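Local coordinates for protein ribonucleotide monophosphatase NagD (Escherichia coli, PDB 2C4N) that removes phosphate from ribonucleoside 5'-monophosphates and probably a wider range of phosphorylated compounds, using magnesium or another divalent metal, as a HAD-superfamily phosphatase, at residues A[4-9]-A[34-39]; A[197-202]-A[218-223]. One frame throughout, in Å; residues are numbered along the deposited sequence.

Contact 1 of 2, residues A[4-9]-A[34-39]. With MG (magnesium ion), chain B.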
ATOM      1  N   LYS A   4      35.512   6.669 -17.059  1.00 29.95           N
ATOM      2  CA  LYS A   4      36.300   7.895 -16.962  1.00 27.49           C
ATOM      3  C   LYS A   4      35.907   8.706 -15.732  1.00 24.42           C
ATOM      4  O   LYS A   4      36.602   9.649 -15.359  1.00 22.49           O
ATOM      5  CB  LYS A   4      36.093   8.756 -18.210  1.00 39.86           C
ATOM      6  CG  LYS A   4      36.534   8.110 -19.514  1.00 43.27           C
ATOM      7  CD  LYS A   4      36.272   9.043 -20.688  1.00 46.21           C
ATOM      8  CE  LYS A   4      36.717   8.431 -22.003  1.00 47.49           C
ATOM      9  NZ  LYS A   4      36.424   9.341 -23.149  1.00 50.39           N
ATOM     10  N   ASN A   5      34.789   8.334 -15.110  1.00 23.31           N
ATOM     11  CA  ASN A   5      34.279   9.032 -13.928  1.00 21.05           C
ATOM     12  C   ASN A   5      33.778   8.001 -12.921  1.00 20.26           C
ATOM     13  O   ASN A   5      33.376   6.899 -13.298  1.00 18.62           O
ATOM     14  CB  ASN A   5      33.122   9.950 -14.324  1.00 23.26           C
ATOM     15  CG  ASN A   5      33.455  10.825 -15.517  1.00 24.90           C
ATOM     16  OD1 ASN A   5      34.087  11.875 -15.381  1.00 25.99           O
ATOM     17  ND2 ASN A   5      33.035  10.390 -16.700  1.00 26.10           N
ATOM     18  N   VAL A   6      33.774   8.363 -11.644  1.00 18.57           N
ATOM     19  CA  VAL A   6      33.336   7.430 -10.618  1.00 17.51           C
ATOM     20  C   VAL A   6      32.444   8.039  -9.546  1.00 17.51           C
ATOM     21  O   VAL A   6      32.775   9.071  -8.972  1.00 17.14           O
ATOM     22  CB  VAL A   6      34.546   6.791  -9.887  1.00 20.03           C
ATOM     23  CG1 VAL A   6      34.054   5.834  -8.799  1.00 19.18           C
ATOM     24  CG2 VAL A   6      35.440   6.054 -10.884  1.00 19.25           C
ATOM     25  N   ILE A   7      31.304   7.396  -9.301  1.00 16.65           N
ATOM     26  CA  ILE A   7      30.395   7.815  -8.241  1.00 16.44           C
ATOM     27  C   ILE A   7      30.514   6.672  -7.244  1.00 16.85           C
ATOM     28  O   ILE A   7      30.274   5.511  -7.590  1.00 18.50           O
ATOM     29  CB  ILE A   7      28.926   7.898  -8.697  1.00 16.63           C
ATOM     30  CG1 ILE A   7      28.739   9.046  -9.689  1.00 15.86           C
ATOM     31  CG2 ILE A   7      28.022   8.112  -7.481  1.00 16.82           C
ATOM     32  CD1 ILE A   7      27.311   9.149 -10.235  1.00 19.25           C
ATOM     33  N   CYS A   8      30.906   6.982  -6.017  1.00 15.66           N
ATOM     34  CA  CYS A   8      31.057   5.937  -5.023  1.00 14.67           C
ATOM     35  C   CYS A   8      30.236   6.225  -3.785  1.00 15.22           C
ATOM     36  O   CYS A   8      30.374   7.275  -3.154  1.00 17.09           O
ATOM     37  CB  CYS A   8      32.529   5.773  -4.636  1.00 17.02           C
ATOM     38  SG  CYS A   8      32.858   4.387  -3.517  1.00 17.85           S
ATOM     39  N   ASP A   9      29.371   5.280  -3.443  1.00 14.76           N
ATOM     40  CA  ASP A   9      28.540   5.422  -2.263  1.00 14.92           C
ATOM     41  C   ASP A   9      29.429   5.392  -1.019  1.00 15.12           C
ATOM     42  O   ASP A   9      30.500   4.783  -1.025  1.00 15.55           O
ATOM     43  CB  ASP A   9      27.519   4.294  -2.210  1.00 16.31           C
ATOM     44  CG  ASP A   9      26.697   4.338  -0.959  1.00 17.80           C
ATOM     45  OD1 ASP A   9      26.030   5.368  -0.720  1.00 18.07           O
ATOM     46  OD2 ASP A   9      26.733   3.348  -0.215  1.00 19.29           O
ATOM     47  N   LYS A  34      44.666   8.852 -10.996  1.00 40.71           N
ATOM     48  CA  LYS A  34      44.419   8.682 -12.427  1.00 40.77           C
ATOM     49  C   LYS A  34      43.726   9.895 -13.031  1.00 40.14           C
ATOM     50  O   LYS A  34      43.591  10.002 -14.248  1.00 41.32           O
ATOM     51  CB  LYS A  34      43.580   7.428 -12.678  1.00 49.00           C
ATOM     52  CG  LYS A  34      44.347   6.135 -12.484  1.00 52.58           C
ATOM     53  CD  LYS A  34      43.481   4.930 -12.788  1.00 54.79           C
ATOM     54  CE  LYS A  34      44.304   3.652 -12.795  1.00 57.06           C
ATOM     55  NZ  LYS A  34      43.464   2.447 -13.049  1.00 57.61           N
ATOM     56  N   GLY A  35      43.287  10.807 -12.172  1.00 34.14           N
ATOM     57  CA  GLY A  35      42.627  12.008 -12.647  1.00 33.34           C
ATOM     58  C   GLY A  35      41.175  11.819 -13.044  1.00 33.01           C
ATOM     59  O   GLY A  35      40.634  12.623 -13.800  1.00 32.64           O
ATOM     60  N   LEU A  36      40.534  10.775 -12.527  1.00 29.39           N
ATOM     61  CA  LEU A  36      39.138  10.510 -12.850  1.00 27.70           C
ATOM     62  C   LEU A  36      38.226  11.308 -11.931  1.00 25.41           C
ATOM     63  O   LEU A  36      38.387  11.270 -10.715  1.00 24.94           O
ATOM     64  CB  LEU A  36      38.831   9.016 -12.692  1.00 31.88           C
ATOM     65  CG  LEU A  36      39.716   7.972 -13.390  1.00 33.31           C
ATOM     66  CD1 LEU A  36      39.153   6.587 -13.108  1.00 35.86           C
ATOM     67  CD2 LEU A  36      39.758   8.229 -14.887  1.00 34.34           C
ATOM     68  N   PRO A  37      37.265  12.059 -12.499  1.00 23.97           N
ATOM     69  CA  PRO A  37      36.368  12.830 -11.630  1.00 23.98           C
ATOM     70  C   PRO A  37      35.724  11.874 -10.628  1.00 22.63           C
ATOM     71  O   PRO A  37      35.353  10.753 -10.980  1.00 21.96           O
ATOM     72  CB  PRO A  37      35.372  13.431 -12.617  1.00 24.78           C
ATOM     73  CG  PRO A  37      36.239  13.663 -13.831  1.00 25.67           C
ATOM     74  CD  PRO A  37      37.022  12.371 -13.917  1.00 23.58           C
ATOM     75  N   LEU A  38      35.611  12.314  -9.381  1.00 20.16           N
ATOM     76  CA  LEU A  38      35.057  11.479  -8.326  1.00 19.25           C
ATOM     77  C   LEU A  38      34.005  12.174  -7.475  1.00 19.68           C
ATOM     78  O   LEU A  38      34.165  13.331  -7.086  1.00 19.55           O
ATOM     79  CB  LEU A  38      36.184  11.001  -7.408  1.00 19.94           C
ATOM     80  CG  LEU A  38      35.815  10.191  -6.160  1.00 20.53           C
ATOM     81  CD1 LEU A  38      35.340   8.808  -6.582  1.00 19.52           C
ATOM     82  CD2 LEU A  38      37.031  10.077  -5.241  1.00 21.84           C
ATOM     83  N   VAL A  39      32.929  11.453  -7.190  1.00 15.67           N
ATOM     84  CA  VAL A  39      31.867  11.968  -6.342  1.00 16.27           C
ATOM     85  C   VAL A  39      31.579  10.916  -5.279  1.00 14.78           C
ATOM     86  O   VAL A  39      31.351   9.747  -5.603  1.00 15.45           O
ATOM     87  CB  VAL A  39      30.571  12.237  -7.141  1.00 22.41           C
ATOM     88  CG1 VAL A  39      29.413  12.487  -6.192  1.00 21.65           C
ATOM     89  CG2 VAL A  39      30.763  13.442  -8.051  1.00 22.93           C
TER
HETATM   90 MG    MG B1251      25.396   2.495   1.357  1.00 22.83          MG
HETATM   91  O   HOH W   1      23.675   2.332  -0.185  1.00 20.05           O
HETATM   92  O   HOH W   2      24.248   1.313   3.013  1.00 21.42           O
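Val6 and Leu38 sit level on neighbouring parallel strands with their side chains on one face of the sheet, crossing obliquely. In Leu38, chi1 (175°) puts CG anti to the backbone N, beside the carbonyl carbon, and chi2 (71°) sets CD1, which lies 3.9 Å from Val6 CG1 and also against the Val6 carbonyl oxygen. Next along the strands, Ile7 and Val39 pair on the other face. Their touch is looser, with Ile7 CG1 4.5 Å from Val39 CB. Three backbone hydrogen bonds join the strands in parallel register: Val6 N to Pro37 O (2.9 Å), Val39 N to Val6 O, and Cys8 N to Val39 O, the last nearly straight at 171°.

Where the strands begin, the contact is made by the Pro37 ring. Asn5 OD1 lies near its CB, CG and CD, closest to CG at 3.2 Å, and Lys4 O lies 3.1 Å from Pro37 CD. Leu36 adds its CD2 methyl, 3.5 Å from the same Lys4 O. Asp9, at the end of strand 5-9, makes no contact with 34-39; its OD2 binds the magnesium ion at 2.2 Å, and its OD1 forms a salt bridge with Lys176.

A Schellman motif at Gly35 ends helix 24-33, which packs on the face holding Val6 and Leu38 through Ile31 and Leu28. Helix 180-189 packs on the Ile7 and Val39 face through Met189. Strand 196-200 flanks strand 5-9 along its other edge, so the contact lies inside the parallel sheet of the Rossmann-like HAD core.

Contact 2 of 2, residues A[197-202]-A[218-223]. With MG (magnesium ion), chain B; PO4 (phosphate ion), chain C.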
ATOM      1  N   VAL A 197      30.791   4.871 -13.684  1.00 19.48           N
ATOM      2  CA  VAL A 197      30.432   3.686 -12.929  1.00 17.60           C
ATOM      3  C   VAL A 197      30.033   4.158 -11.543  1.00 16.88           C
ATOM      4  O   VAL A 197      30.523   5.180 -11.062  1.00 17.99           O
ATOM      5  CB  VAL A 197      31.638   2.712 -12.789  1.00 22.52           C
ATOM      6  CG1 VAL A 197      32.779   3.397 -12.040  1.00 20.65           C
ATOM      7  CG2 VAL A 197      31.214   1.446 -12.053  1.00 21.17           C
ATOM      8  N   ILE A 198      29.110   3.445 -10.919  1.00 17.20           N
ATOM      9  CA  ILE A 198      28.729   3.781  -9.562  1.00 17.03           C
ATOM     10  C   ILE A 198      29.038   2.551  -8.731  1.00 15.02           C
ATOM     11  O   ILE A 198      28.784   1.428  -9.163  1.00 17.51           O
ATOM     12  CB  ILE A 198      27.225   4.141  -9.421  1.00 15.57           C
ATOM     13  CG1 ILE A 198      26.891   4.338  -7.933  1.00 15.92           C
ATOM     14  CG2 ILE A 198      26.348   3.051 -10.035  1.00 14.61           C
ATOM     15  CD1 ILE A 198      25.540   4.982  -7.689  1.00 16.34           C
ATOM     16  N   VAL A 199      29.624   2.764  -7.561  1.00 13.90           N
ATOM     17  CA  VAL A 199      29.956   1.673  -6.654  1.00 14.81           C
ATOM     18  C   VAL A 199      29.031   1.817  -5.449  1.00 14.30           C
ATOM     19  O   VAL A 199      28.933   2.896  -4.866  1.00 13.92           O
ATOM     20  CB  VAL A 199      31.426   1.762  -6.163  1.00 17.07           C
ATOM     21  CG1 VAL A 199      31.736   0.598  -5.237  1.00 16.63           C
ATOM     22  CG2 VAL A 199      32.380   1.762  -7.347  1.00 16.76           C
ATOM     23  N   GLY A 200      28.339   0.743  -5.086  1.00 15.18           N
ATOM     24  CA  GLY A 200      27.437   0.816  -3.947  1.00 15.39           C
ATOM     25  C   GLY A 200      27.228  -0.528  -3.285  1.00 14.58           C
ATOM     26  O   GLY A 200      27.584  -1.561  -3.851  1.00 16.72           O
ATOM     27  N   ASP A 201      26.642  -0.516  -2.090  1.00 13.05           N
ATOM     28  CA  ASP A 201      26.402  -1.749  -1.347  1.00 13.03           C
ATOM     29  C   ASP A 201      24.931  -2.147  -1.286  1.00 14.70           C
ATOM     30  O   ASP A 201      24.608  -3.243  -0.827  1.00 16.45           O
ATOM     31  CB  ASP A 201      26.915  -1.610   0.085  1.00 14.18           C
ATOM     32  CG  ASP A 201      26.170  -0.546   0.857  1.00 16.10           C
ATOM     33  OD1 ASP A 201      26.129   0.592   0.360  1.00 19.39           O
ATOM     34  OD2 ASP A 201      25.625  -0.845   1.944  1.00 16.20           O
ATOM     35  N   ASN A 202      24.044  -1.264  -1.736  1.00 16.41           N
ATOM     36  CA  ASN A 202      22.613  -1.553  -1.698  1.00 16.78           C
ATOM     37  C   ASN A 202      22.007  -1.743  -3.086  1.00 17.01           C
ATOM     38  O   ASN A 202      21.862  -0.790  -3.851  1.00 17.26           O
ATOM     39  CB  ASN A 202      21.867  -0.426  -0.981  1.00 18.57           C
ATOM     40  CG  ASN A 202      20.459  -0.825  -0.582  1.00 19.11           C
ATOM     41  OD1 ASN A 202      19.837  -1.663  -1.232  1.00 19.94           O
ATOM     42  ND2 ASN A 202      19.951  -0.223   0.486  1.00 20.92           N
ATOM     43  N   ILE A 218      28.825  -1.435  -9.858  1.00 16.62           N
ATOM     44  CA  ILE A 218      29.660  -2.364  -9.111  1.00 16.50           C
ATOM     45  C   ILE A 218      29.068  -2.501  -7.722  1.00 16.94           C
ATOM     46  O   ILE A 218      28.938  -1.519  -6.992  1.00 16.03           O
ATOM     47  CB  ILE A 218      31.117  -1.870  -8.948  1.00 19.09           C
ATOM     48  CG1 ILE A 218      31.788  -1.751 -10.317  1.00 19.15           C
ATOM     49  CG2 ILE A 218      31.901  -2.852  -8.074  1.00 18.75           C
ATOM     50  CD1 ILE A 218      33.230  -1.265 -10.250  1.00 20.58           C
ATOM     51  N   LEU A 219      28.693  -3.719  -7.364  1.00 15.80           N
ATOM     52  CA  LEU A 219      28.135  -3.970  -6.047  1.00 16.37           C
ATOM     53  C   LEU A 219      29.224  -4.523  -5.136  1.00 16.71           C
ATOM     54  O   LEU A 219      29.916  -5.466  -5.510  1.00 16.41           O
ATOM     55  CB  LEU A 219      27.008  -5.010  -6.124  1.00 15.22           C
ATOM     56  CG  LEU A 219      26.456  -5.517  -4.779  1.00 15.83           C
ATOM     57  CD1 LEU A 219      25.566  -4.454  -4.135  1.00 17.60           C
ATOM     58  CD2 LEU A 219      25.652  -6.791  -5.012  1.00 17.29           C
ATOM     59  N   VAL A 220      29.395  -3.931  -3.958  1.00 17.20           N
ATOM     60  CA  VAL A 220      30.356  -4.473  -3.006  1.00 17.37           C
ATOM     61  C   VAL A 220      29.495  -5.170  -1.969  1.00 17.53           C
ATOM     62  O   VAL A 220      28.354  -4.768  -1.743  1.00 16.45           O
ATOM     63  CB  VAL A 220      31.236  -3.378  -2.337  1.00 17.00           C
ATOM     64  CG1 VAL A 220      32.240  -2.851  -3.336  1.00 17.18           C
ATOM     65  CG2 VAL A 220      30.370  -2.246  -1.789  1.00 17.35           C
ATOM     66  N   LEU A 221      30.029  -6.220  -1.355  1.00 17.25           N
ATOM     67  CA  LEU A 221      29.289  -7.003  -0.374  1.00 19.00           C
ATOM     68  C   LEU A 221      29.611  -6.628   1.069  1.00 20.43           C
ATOM     69  O   LEU A 221      29.271  -7.353   2.005  1.00 21.60           O
ATOM     70  CB  LEU A 221      29.586  -8.488  -0.603  1.00 18.48           C
ATOM     71  CG  LEU A 221      29.325  -8.989  -2.032  1.00 19.64           C
ATOM     72  CD1 LEU A 221      29.881 -10.402  -2.200  1.00 19.77           C
ATOM     73  CD2 LEU A 221      27.831  -8.944  -2.322  1.00 18.18           C
ATOM     74  N   SER A 222      30.251  -5.480   1.242  1.00 21.88           N
ATOM     75  CA  SER A 222      30.650  -5.008   2.559  1.00 22.09           C
ATOM     76  C   SER A 222      29.549  -4.275   3.321  1.00 22.56           C
ATOM     77  O   SER A 222      29.774  -3.819   4.443  1.00 24.00           O
ATOM     78  CB  SER A 222      31.871  -4.095   2.414  1.00 17.39           C
ATOM     79  OG  SER A 222      31.620  -3.077   1.455  1.00 16.48           O
ATOM     80  N   GLY A 223      28.365  -4.175   2.722  1.00 18.73           N
ATOM     81  CA  GLY A 223      27.268  -3.479   3.373  1.00 19.12           C
ATOM     82  C   GLY A 223      25.929  -4.203   3.445  1.00 21.02           C
ATOM     83  O   GLY A 223      25.857  -5.376   3.815  1.00 19.52           O
TER
HETATM   84 MG    MG B1251      25.396   2.495   1.357  1.00 22.83          MG
HETATM   85  P   PO4 C1252      20.676   4.044   1.116  1.00 28.29           P
HETATM   86  O1  PO4 C1252      21.470   4.972   1.960  1.00 27.84           O
HETATM   87  O2  PO4 C1252      20.479   2.765   1.838  1.00 28.33           O
HETATM   88  O3  PO4 C1252      19.357   4.653   0.821  1.00 26.29           O
HETATM   89  O4  PO4 C1252      21.396   3.791  -0.155  1.00 24.95           O
HETATM   90  O   HOH W   2      24.248   1.313   3.013  1.00 21.42           O
HETATM   91  O   HOH W   1      23.675   2.332  -0.185  1.00 20.05           O
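Ile218 lies side by side with Val199 on one face of two parallel strands, the side chains pointing the same way. Its CG1 is anti to the carbonyl carbon (chi1 -63°), beside the backbone N, and meets Val197 CG2 at 3.7 Å, with CD1 against the same methyl. Val199 turns its CG1 the other way along the strand, 4.0 Å from Val220 CG1, where the two valines cross at about a right angle.

The backbones are joined by Ile218 N to Ile198 O (2.9 Å), Gly200 N to Ile218 O, and Val220 N to Gly200 O; in the last the donor is tilted 28° from the carbonyl plane. Gly200 pairs with Leu219 on the opposite face, where Leu219 CD1 lies 3.5 Å from Gly200 O and near Asp201 O.

Beyond the strand, chi1 of Asp201 (64°) sets CG between the magnesium ion and Gly223 CA. The carboxylate divides its roles: OD1 binds the magnesium ion at 2.3 Å, whereas OD2 accepts bonds from water 2, itself a metal ligand, and from the backbone N of Val224. Gly223 CA packs 3.4 Å from Asp201 OD2. Asn202 is the N-cap of helix 203-212, its OD1 bonded to Arg204 N. Its ND2 makes a weak hydrogen bond to O2 of a phosphate ion (3.3 Å), probably from the crystallisation liquor but consistent with Asn202 binding substrate, as in relatives.

The contact is the strand pairing of a beta-alpha-beta unit whose connecting helix, 203-212, packs on Leu219 through Leu203 and Ile207. Strand 5-9 borders strand 196-200 on its far edge, and strand 239-241 flanks 216-220, touching Ile218 with Trp239 and Tyr241.

In the fold
Contacts 1 and 2 occupy the same six-stranded parallel sheet, their centres 14 Å apart. Contact 1 closes before contact 2 opens along the chain, yet the two meet directly because strands 5-9 and 196-200 are neighbours: Ile7 O and Val199 N, and Val199 O and Asp9 N, form probable backbone hydrogen bonds. Together they span four adjacent strands, ordered 38-42, 5-9, 196-200 and 216-220. The two inner strands finish at the same C-terminal edge of the sheet, with Asp9 the last residue of its strand and Asp201 just after its own. Both bind one magnesium ion, also held by the backbone O of Asp11 and waters 1 and 2. Segments distant in sequence thus build a single HAD metal site.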